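Local coordinates for protein bifunctional pinoresinol-lariciresinol reductase 1 (Thuja plicata, PDB 1QYD) that reduces (-)-pinoresinol to (-)-lariciresinol and then to (+)-secoisolariciresinol in lignan biosynthesis, using the 4R-hydride of NADPH, at residues 18-23 against 202-207; 151-156 against 211-216. One frame throughout, in Å; residues are numbered along the deposited sequence.

Interaction 1: residues 18-23 against 202-207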
ATOM      1  N   LYS A  18     -12.589 -20.390  -2.151  1.00  5.65           N
ATOM      2  CA  LYS A  18     -13.224 -21.649  -1.763  1.00  8.63           C
ATOM      3  C   LYS A  18     -14.331 -22.030  -2.751  1.00  8.25           C
ATOM      4  O   LYS A  18     -14.706 -23.202  -2.852  1.00 13.55           O
ATOM      5  CB  LYS A  18     -13.922 -21.568  -0.429  1.00 17.24           C
ATOM      6  CG  LYS A  18     -13.330 -21.077   0.882  1.00 20.00           C
ATOM      7  CD  LYS A  18     -14.494 -20.414   1.672  1.00 16.09           C
ATOM      8  CE  LYS A  18     -13.937 -19.988   3.028  1.00 21.57           C
ATOM      9  NZ  LYS A  18     -14.490 -18.722   3.468  1.00 19.80           N
ATOM     10  N   ARG A  19     -14.920 -21.038  -3.427  1.00  3.66           N
ATOM     11  CA  ARG A  19     -15.963 -21.248  -4.411  1.00  3.89           C
ATOM     12  C   ARG A  19     -15.430 -21.749  -5.723  1.00  9.41           C
ATOM     13  O   ARG A  19     -16.042 -22.610  -6.354  1.00 17.44           O
ATOM     14  CB  ARG A  19     -16.685 -19.978  -4.668  1.00  4.69           C
ATOM     15  CG  ARG A  19     -17.753 -19.838  -3.610  1.00 12.56           C
ATOM     16  CD  ARG A  19     -17.347 -19.327  -2.246  1.00  8.32           C
ATOM     17  NE  ARG A  19     -18.574 -19.347  -1.491  1.00 10.95           N
ATOM     18  CZ  ARG A  19     -18.757 -18.705  -0.338  1.00 12.19           C
ATOM     19  NH1 ARG A  19     -19.954 -18.812   0.238  1.00 24.20           N
ATOM     20  NH2 ARG A  19     -17.801 -17.993   0.266  1.00  4.80           N
ATOM     21  N   ILE A  20     -14.291 -21.144  -6.104  1.00 13.73           N
ATOM     22  CA  ILE A  20     -13.470 -21.520  -7.246  1.00 12.81           C
ATOM     23  C   ILE A  20     -12.965 -22.930  -6.947  1.00 16.48           C
ATOM     24  O   ILE A  20     -13.289 -23.831  -7.714  1.00 18.30           O
ATOM     25  CB  ILE A  20     -12.313 -20.506  -7.375  1.00  9.68           C
ATOM     26  CG1 ILE A  20     -12.842 -19.125  -7.654  1.00  2.00           C
ATOM     27  CG2 ILE A  20     -11.422 -20.886  -8.541  1.00 15.63           C
ATOM     28  CD1 ILE A  20     -11.829 -18.035  -7.376  1.00  2.00           C
ATOM     29  N   VAL A  21     -12.252 -23.177  -5.828  1.00 18.73           N
ATOM     30  CA  VAL A  21     -11.803 -24.508  -5.401  1.00 18.90           C
ATOM     31  C   VAL A  21     -12.877 -25.594  -5.452  1.00 17.51           C
ATOM     32  O   VAL A  21     -12.636 -26.588  -6.132  1.00 21.51           O
ATOM     33  CB  VAL A  21     -11.224 -24.474  -3.947  1.00 19.19           C
ATOM     34  CG1 VAL A  21     -10.742 -25.859  -3.552  1.00 17.49           C
ATOM     35  CG2 VAL A  21     -10.003 -23.601  -3.847  1.00 16.93           C
ATOM     36  N   ASN A  22     -14.053 -25.506  -4.815  1.00 18.50           N
ATOM     37  CA  ASN A  22     -14.973 -26.624  -4.945  1.00 24.90           C
ATOM     38  C   ASN A  22     -15.538 -26.736  -6.352  1.00 21.03           C
ATOM     39  O   ASN A  22     -15.956 -27.813  -6.764  1.00 17.97           O
ATOM     40  CB  ASN A  22     -16.142 -26.528  -3.957  1.00 35.04           C
ATOM     41  CG  ASN A  22     -16.602 -27.948  -3.542  1.00 45.33           C
ATOM     42  OD1 ASN A  22     -17.022 -28.798  -4.346  1.00 47.34           O
ATOM     43  ND2 ASN A  22     -16.511 -28.257  -2.246  1.00 47.78           N
ATOM     44  N   ALA A  23     -15.519 -25.664  -7.138  1.00 17.33           N
ATOM     45  CA  ALA A  23     -15.967 -25.732  -8.521  1.00 16.97           C
ATOM     46  C   ALA A  23     -15.058 -26.641  -9.339  1.00 20.20           C
ATOM     47  O   ALA A  23     -15.550 -27.516 -10.043  1.00 23.95           O
ATOM     48  CB  ALA A  23     -15.953 -24.344  -9.151  1.00 16.41           C
ATOM     49  N   THR A 202     -18.285 -21.570 -10.557  1.00  8.81           N
ATOM     50  CA  THR A 202     -18.714 -22.430 -11.659  1.00  9.47           C
ATOM     51  C   THR A 202     -18.374 -21.820 -13.014  1.00 16.74           C
ATOM     52  O   THR A 202     -17.866 -22.522 -13.888  1.00 24.04           O
ATOM     53  CB  THR A 202     -20.221 -22.685 -11.618  1.00  2.00           C
ATOM     54  OG1 THR A 202     -20.567 -23.326 -10.384  1.00 20.00           O
ATOM     55  CG2 THR A 202     -20.642 -23.581 -12.773  1.00  2.00           C
ATOM     56  N   TYR A 203     -18.623 -20.517 -13.203  1.00 14.99           N
ATOM     57  CA  TYR A 203     -18.316 -19.849 -14.445  1.00 14.73           C
ATOM     58  C   TYR A 203     -16.821 -19.624 -14.649  1.00 23.38           C
ATOM     59  O   TYR A 203     -16.414 -19.443 -15.807  1.00 27.58           O
ATOM     60  CB  TYR A 203     -19.035 -18.491 -14.511  1.00 14.82           C
ATOM     61  CG  TYR A 203     -20.510 -18.581 -14.858  1.00 14.51           C
ATOM     62  CD1 TYR A 203     -21.463 -17.912 -14.072  1.00 15.42           C
ATOM     63  CD2 TYR A 203     -20.910 -19.372 -15.936  1.00 16.95           C
ATOM     64  CE1 TYR A 203     -22.817 -18.037 -14.356  1.00  8.22           C
ATOM     65  CE2 TYR A 203     -22.261 -19.497 -16.220  1.00 15.03           C
ATOM     66  CZ  TYR A 203     -23.201 -18.835 -15.427  1.00 13.98           C
ATOM     67  OH  TYR A 203     -24.533 -19.027 -15.709  1.00 17.45           O
ATOM     68  N   THR A 204     -15.975 -19.570 -13.588  1.00 23.90           N
ATOM     69  CA  THR A 204     -14.555 -19.405 -13.839  1.00 21.26           C
ATOM     70  C   THR A 204     -13.945 -20.754 -14.168  1.00 21.49           C
ATOM     71  O   THR A 204     -12.997 -20.742 -14.950  1.00 25.86           O
ATOM     72  CB  THR A 204     -13.733 -18.803 -12.658  1.00 21.76           C
ATOM     73  OG1 THR A 204     -13.881 -19.653 -11.559  1.00 29.00           O
ATOM     74  CG2 THR A 204     -14.197 -17.454 -12.229  1.00 17.83           C
ATOM     75  N   ILE A 205     -14.429 -21.913 -13.675  1.00 14.53           N
ATOM     76  CA  ILE A 205     -13.809 -23.155 -14.089  1.00 14.07           C
ATOM     77  C   ILE A 205     -14.253 -23.588 -15.488  1.00 16.72           C
ATOM     78  O   ILE A 205     -13.581 -24.385 -16.158  1.00 19.55           O
ATOM     79  CB  ILE A 205     -14.085 -24.213 -12.985  1.00  5.01           C
ATOM     80  CG1 ILE A 205     -12.997 -24.040 -11.966  1.00  4.14           C
ATOM     81  CG2 ILE A 205     -13.926 -25.649 -13.402  1.00  2.00           C
ATOM     82  CD1 ILE A 205     -13.183 -22.796 -11.084  1.00 19.27           C
ATOM     83  N   LYS A 206     -15.367 -23.022 -15.961  1.00 15.55           N
ATOM     84  CA  LYS A 206     -15.822 -23.205 -17.340  1.00 15.16           C
ATOM     85  C   LYS A 206     -15.135 -22.262 -18.362  1.00 13.42           C
ATOM     86  O   LYS A 206     -15.144 -22.548 -19.555  1.00  8.41           O
ATOM     87  CB  LYS A 206     -17.338 -23.008 -17.395  1.00 16.63           C
ATOM     88  CG  LYS A 206     -18.065 -24.063 -16.567  1.00 12.31           C
ATOM     89  CD  LYS A 206     -19.446 -24.301 -17.129  1.00  5.00           C
ATOM     90  CE  LYS A 206     -19.943 -25.554 -16.468  1.00  2.00           C
ATOM     91  NZ  LYS A 206     -20.833 -26.269 -17.337  1.00  2.00           N
ATOM     92  N   SER A 207     -14.542 -21.122 -17.959  1.00  9.97           N
ATOM     93  CA  SER A 207     -13.782 -20.279 -18.851  1.00  9.09           C
ATOM     94  C   SER A 207     -12.433 -20.913 -19.194  1.00 18.92           C
ATOM     95  O   SER A 207     -12.007 -20.900 -20.343  1.00 22.34           O
ATOM     96  CB  SER A 207     -13.517 -18.927 -18.221  1.00  2.00           C
ATOM     97  OG  SER A 207     -12.850 -18.981 -16.966  1.00  2.00           O
TER
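OG1 of T204 lies against the side chain of I20 but finds its polar partners within its own helix, hydrogen-bonding to G201 O and, weakly, to V200 O. Its chi1 of 59° sets OG1 between the backbone N and the carbonyl carbon. Across the contact the oxygen meets only hydrocarbon, 4.1 Å from both I20 CG1 and I20 CG2, and the two side chains cross at about a right angle. F117 touches both of them.

The segments belong to helices 17-26 and 197-207, whose local axes approach to 8.5 Å and cross at -56°. Helix 17-26 follows strand 7-10 and the glycine-rich turn of the Rossmann-type nucleotide-binding fold, in which G12, G14 and G17 are inferred to bind NADP(+).

No hydrogen bond links the helices, so the evidence for packing is apolar. CD1 of I205 carries much of it, meeting I20 CG2 at 3.6 Å and A23 CB at 3.7 Å, and it also rests 3.5 Å from the carbonyl oxygen I20 O. CB of A23 points toward the partner helix and comes close to its backbone, 3.9 Å from T202 N. CB of T202 points away, and T202 OG1 bonds to D198 O. One turn beyond T204, S207 OG donates to T204 O over 2.7 Å, tilted 29° from the carbonyl plane.

Interaction 2: residues 151-156 against 211-216; sequences PYTYVS and PQTLNK
An amide oxygen sits over an aromatic face here: N215 OD1 lies 3.0 Å above the plane of the Y152 ring, offset toward the rim, with ring and amide planes 54° apart. N215 CA adds a CH-pi contact, 3.9 Å from the ring centroid. The residues lie where edge strand 154-156 and the loop entering its neighbour, strand 217-219, come together in a parallel sheet. Y154 N donates to K216 O over 3.3 Å, and the pairing continues from Y154 to M218. The other face of the Y152 ring carries Y154 OH, which bonds to E146. An alanine in place of Y152 would probably open a gap between N215 and Y154 OH and leave the N215 amide freer to turn. N215 has a positive phi (68°), and its N donates to Y152 O over 2.7 Å, in the carbonyl plane. Y152 O also lies 3.1 Å from T213 O, two acceptors that probably repel. T153 OG1, also bonded to R111 NH1, probably offsets this by donating to T213 O over 2.9 Å from 52° out of its carbonyl plane.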
ATOM      1  N   PRO A 151      -1.363 -16.391 -21.301  1.00 12.59           N
ATOM      2  CA  PRO A 151      -2.747 -16.580 -21.707  1.00 15.50           C
ATOM      3  C   PRO A 151      -3.735 -16.259 -20.603  1.00 19.67           C
ATOM      4  O   PRO A 151      -3.848 -17.035 -19.665  1.00 20.87           O
ATOM      5  CB  PRO A 151      -2.805 -18.008 -22.132  1.00 17.32           C
ATOM      6  CG  PRO A 151      -1.364 -18.405 -22.277  1.00 14.28           C
ATOM      7  CD  PRO A 151      -0.712 -17.674 -21.150  1.00  9.90           C
ATOM      8  N   TYR A 152      -4.475 -15.146 -20.705  1.00 28.21           N
ATOM      9  CA  TYR A 152      -5.421 -14.667 -19.672  1.00 30.84           C
ATOM     10  C   TYR A 152      -6.929 -14.649 -19.933  1.00 28.47           C
ATOM     11  O   TYR A 152      -7.461 -14.725 -21.043  1.00 28.71           O
ATOM     12  CB  TYR A 152      -5.060 -13.227 -19.206  1.00 29.05           C
ATOM     13  CG  TYR A 152      -4.702 -12.231 -20.306  1.00 34.85           C
ATOM     14  CD1 TYR A 152      -3.418 -12.298 -20.848  1.00 41.03           C
ATOM     15  CD2 TYR A 152      -5.594 -11.265 -20.785  1.00 33.33           C
ATOM     16  CE1 TYR A 152      -3.018 -11.422 -21.862  1.00 43.90           C
ATOM     17  CE2 TYR A 152      -5.202 -10.378 -21.801  1.00 32.08           C
ATOM     18  CZ  TYR A 152      -3.909 -10.462 -22.340  1.00 38.92           C
ATOM     19  OH  TYR A 152      -3.463  -9.625 -23.366  1.00 37.51           O
ATOM     20  N   THR A 153      -7.646 -14.601 -18.817  1.00 26.21           N
ATOM     21  CA  THR A 153      -9.091 -14.427 -18.824  1.00 21.10           C
ATOM     22  C   THR A 153      -9.271 -13.605 -17.588  1.00 19.12           C
ATOM     23  O   THR A 153      -8.830 -14.018 -16.517  1.00 14.36           O
ATOM     24  CB  THR A 153      -9.863 -15.707 -18.641  1.00 16.67           C
ATOM     25  OG1 THR A 153      -9.413 -16.625 -19.627  1.00 13.78           O
ATOM     26  CG2 THR A 153     -11.348 -15.461 -18.778  1.00 17.71           C
ATOM     27  N   TYR A 154      -9.832 -12.402 -17.745  1.00 19.65           N
ATOM     28  CA  TYR A 154     -10.086 -11.574 -16.572  1.00 16.17           C
ATOM     29  C   TYR A 154     -11.549 -11.739 -16.196  1.00 11.22           C
ATOM     30  O   TYR A 154     -12.461 -11.361 -16.916  1.00  6.10           O
ATOM     31  CB  TYR A 154      -9.765 -10.130 -16.887  1.00 18.71           C
ATOM     32  CG  TYR A 154      -8.306  -9.917 -17.246  1.00 21.74           C
ATOM     33  CD1 TYR A 154      -7.982  -9.128 -18.337  1.00 24.10           C
ATOM     34  CD2 TYR A 154      -7.291 -10.484 -16.484  1.00 26.24           C
ATOM     35  CE1 TYR A 154      -6.649  -8.887 -18.664  1.00 28.17           C
ATOM     36  CE2 TYR A 154      -5.954 -10.254 -16.813  1.00 26.14           C
ATOM     37  CZ  TYR A 154      -5.638  -9.448 -17.899  1.00 23.87           C
ATOM     38  OH  TYR A 154      -4.323  -9.164 -18.186  1.00 26.40           O
ATOM     39  N   VAL A 155     -11.780 -12.420 -15.078  1.00 10.48           N
ATOM     40  CA  VAL A 155     -13.115 -12.729 -14.618  1.00  6.53           C
ATOM     41  C   VAL A 155     -13.667 -11.602 -13.779  1.00  9.15           C
ATOM     42  O   VAL A 155     -13.500 -11.605 -12.564  1.00  8.34           O
ATOM     43  CB  VAL A 155     -13.125 -14.036 -13.802  1.00  8.47           C
ATOM     44  CG1 VAL A 155     -13.505 -15.196 -14.697  1.00  2.00           C
ATOM     45  CG2 VAL A 155     -11.734 -14.305 -13.217  1.00 21.27           C
ATOM     46  N   SER A 156     -14.262 -10.599 -14.466  1.00 13.35           N
ATOM     47  CA  SER A 156     -14.974  -9.459 -13.869  1.00 13.43           C
ATOM     48  C   SER A 156     -16.383  -9.984 -13.638  1.00  9.82           C
ATOM     49  O   SER A 156     -17.125 -10.293 -14.567  1.00  8.63           O
ATOM     50  CB  SER A 156     -15.013  -8.328 -14.833  1.00 16.08           C
ATOM     51  OG  SER A 156     -15.411  -7.229 -14.062  1.00 18.83           O
ATOM     52  N   PRO A 211     -11.287 -21.589 -25.806  1.00 27.72           N
ATOM     53  CA  PRO A 211     -10.624 -20.781 -26.825  1.00 28.35           C
ATOM     54  C   PRO A 211     -11.114 -19.356 -26.945  1.00 28.80           C
ATOM     55  O   PRO A 211     -10.350 -18.432 -27.224  1.00 32.61           O
ATOM     56  CB  PRO A 211     -10.802 -21.560 -28.109  1.00 27.26           C
ATOM     57  CG  PRO A 211     -11.979 -22.451 -27.818  1.00 31.99           C
ATOM     58  CD  PRO A 211     -11.701 -22.860 -26.383  1.00 29.95           C
ATOM     59  N   GLN A 212     -12.419 -19.249 -26.704  1.00 26.99           N
ATOM     60  CA  GLN A 212     -13.155 -18.003 -26.687  1.00 21.64           C
ATOM     61  C   GLN A 212     -12.795 -17.060 -25.548  1.00 21.32           C
ATOM     62  O   GLN A 212     -12.897 -15.854 -25.744  1.00 20.78           O
ATOM     63  CB  GLN A 212     -14.646 -18.271 -26.582  1.00 25.33           C
ATOM     64  CG  GLN A 212     -15.227 -19.134 -27.685  1.00 27.04           C
ATOM     65  CD  GLN A 212     -16.610 -18.652 -28.097  1.00 30.51           C
ATOM     66  OE1 GLN A 212     -17.613 -19.359 -27.955  1.00 33.57           O
ATOM     67  NE2 GLN A 212     -16.673 -17.422 -28.624  1.00 31.39           N
ATOM     68  N   THR A 213     -12.421 -17.529 -24.341  1.00 19.39           N
ATOM     69  CA  THR A 213     -12.119 -16.609 -23.251  1.00 18.74           C
ATOM     70  C   THR A 213     -10.651 -16.225 -23.160  1.00 20.77           C
ATOM     71  O   THR A 213     -10.178 -15.582 -22.214  1.00 18.90           O
ATOM     72  CB  THR A 213     -12.622 -17.218 -21.917  1.00 15.43           C
ATOM     73  OG1 THR A 213     -11.984 -18.447 -21.663  1.00 18.31           O
ATOM     74  CG2 THR A 213     -14.092 -17.482 -21.999  1.00 16.23           C
ATOM     75  N   LEU A 214      -9.979 -16.575 -24.259  1.00 23.33           N
ATOM     76  CA  LEU A 214      -8.559 -16.352 -24.460  1.00 29.00           C
ATOM     77  C   LEU A 214      -8.190 -14.892 -24.688  1.00 33.02           C
ATOM     78  O   LEU A 214      -8.473 -14.303 -25.745  1.00 40.09           O
ATOM     79  CB  LEU A 214      -8.121 -17.169 -25.649  1.00 30.11           C
ATOM     80  CG  LEU A 214      -6.918 -18.080 -25.580  1.00 30.13           C
ATOM     81  CD1 LEU A 214      -6.944 -18.846 -26.896  1.00 28.31           C
ATOM     82  CD2 LEU A 214      -5.615 -17.319 -25.297  1.00 19.99           C
ATOM     83  N   ASN A 215      -7.519 -14.337 -23.673  1.00 27.99           N
ATOM     84  CA  ASN A 215      -7.067 -12.947 -23.597  1.00 27.82           C
ATOM     85  C   ASN A 215      -8.175 -11.904 -23.480  1.00 28.94           C
ATOM     86  O   ASN A 215      -7.932 -10.699 -23.372  1.00 32.93           O
ATOM     87  CB  ASN A 215      -6.162 -12.601 -24.812  1.00 27.30           C
ATOM     88  CG  ASN A 215      -4.805 -13.321 -24.835  1.00 24.79           C
ATOM     89  OD1 ASN A 215      -4.094 -13.477 -23.844  1.00 18.47           O
ATOM     90  ND2 ASN A 215      -4.376 -13.773 -26.004  1.00 26.90           N
ATOM     91  N   LYS A 216      -9.408 -12.417 -23.426  1.00 28.72           N
ATOM     92  CA  LYS A 216     -10.644 -11.684 -23.252  1.00 23.43           C
ATOM     93  C   LYS A 216     -11.059 -11.527 -21.784  1.00 23.20           C
ATOM     94  O   LYS A 216     -10.711 -12.343 -20.914  1.00 18.97           O
ATOM     95  CB  LYS A 216     -11.741 -12.410 -24.011  1.00 18.25           C
ATOM     96  CG  LYS A 216     -11.780 -12.246 -25.524  1.00 23.95           C
ATOM     97  CD  LYS A 216     -13.097 -12.835 -26.021  1.00 23.60           C
ATOM     98  CE  LYS A 216     -13.462 -12.493 -27.468  1.00 30.16           C
ATOM     99  NZ  LYS A 216     -14.654 -13.185 -27.940  1.00 18.67           N
TER

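Overall arrangement
Helix 197-207 joins the two contacts: it packs on helix 17-26 in interaction 1, and S207, near its C-terminal end, touches both segments of interaction 2. The centres are 14 Å apart, yet S207 O lies 2.8 Å from T213 OG1, and S207 CB approaches T153 CG2 to 4.1 Å. T204 CG2 also meets V155 CG1 at 3.4 Å. Each contact borders a different part of the inferred NADP(+) site. The side chain of I20 is about 4 Å from the nearest part of G17, three residues earlier in the chain, whereas that of Y154 is about 4 Å from the side chain of R142, with which it makes a cation-pi contact, and about 8 Å from the side chain of K138, the inferred proton acceptor.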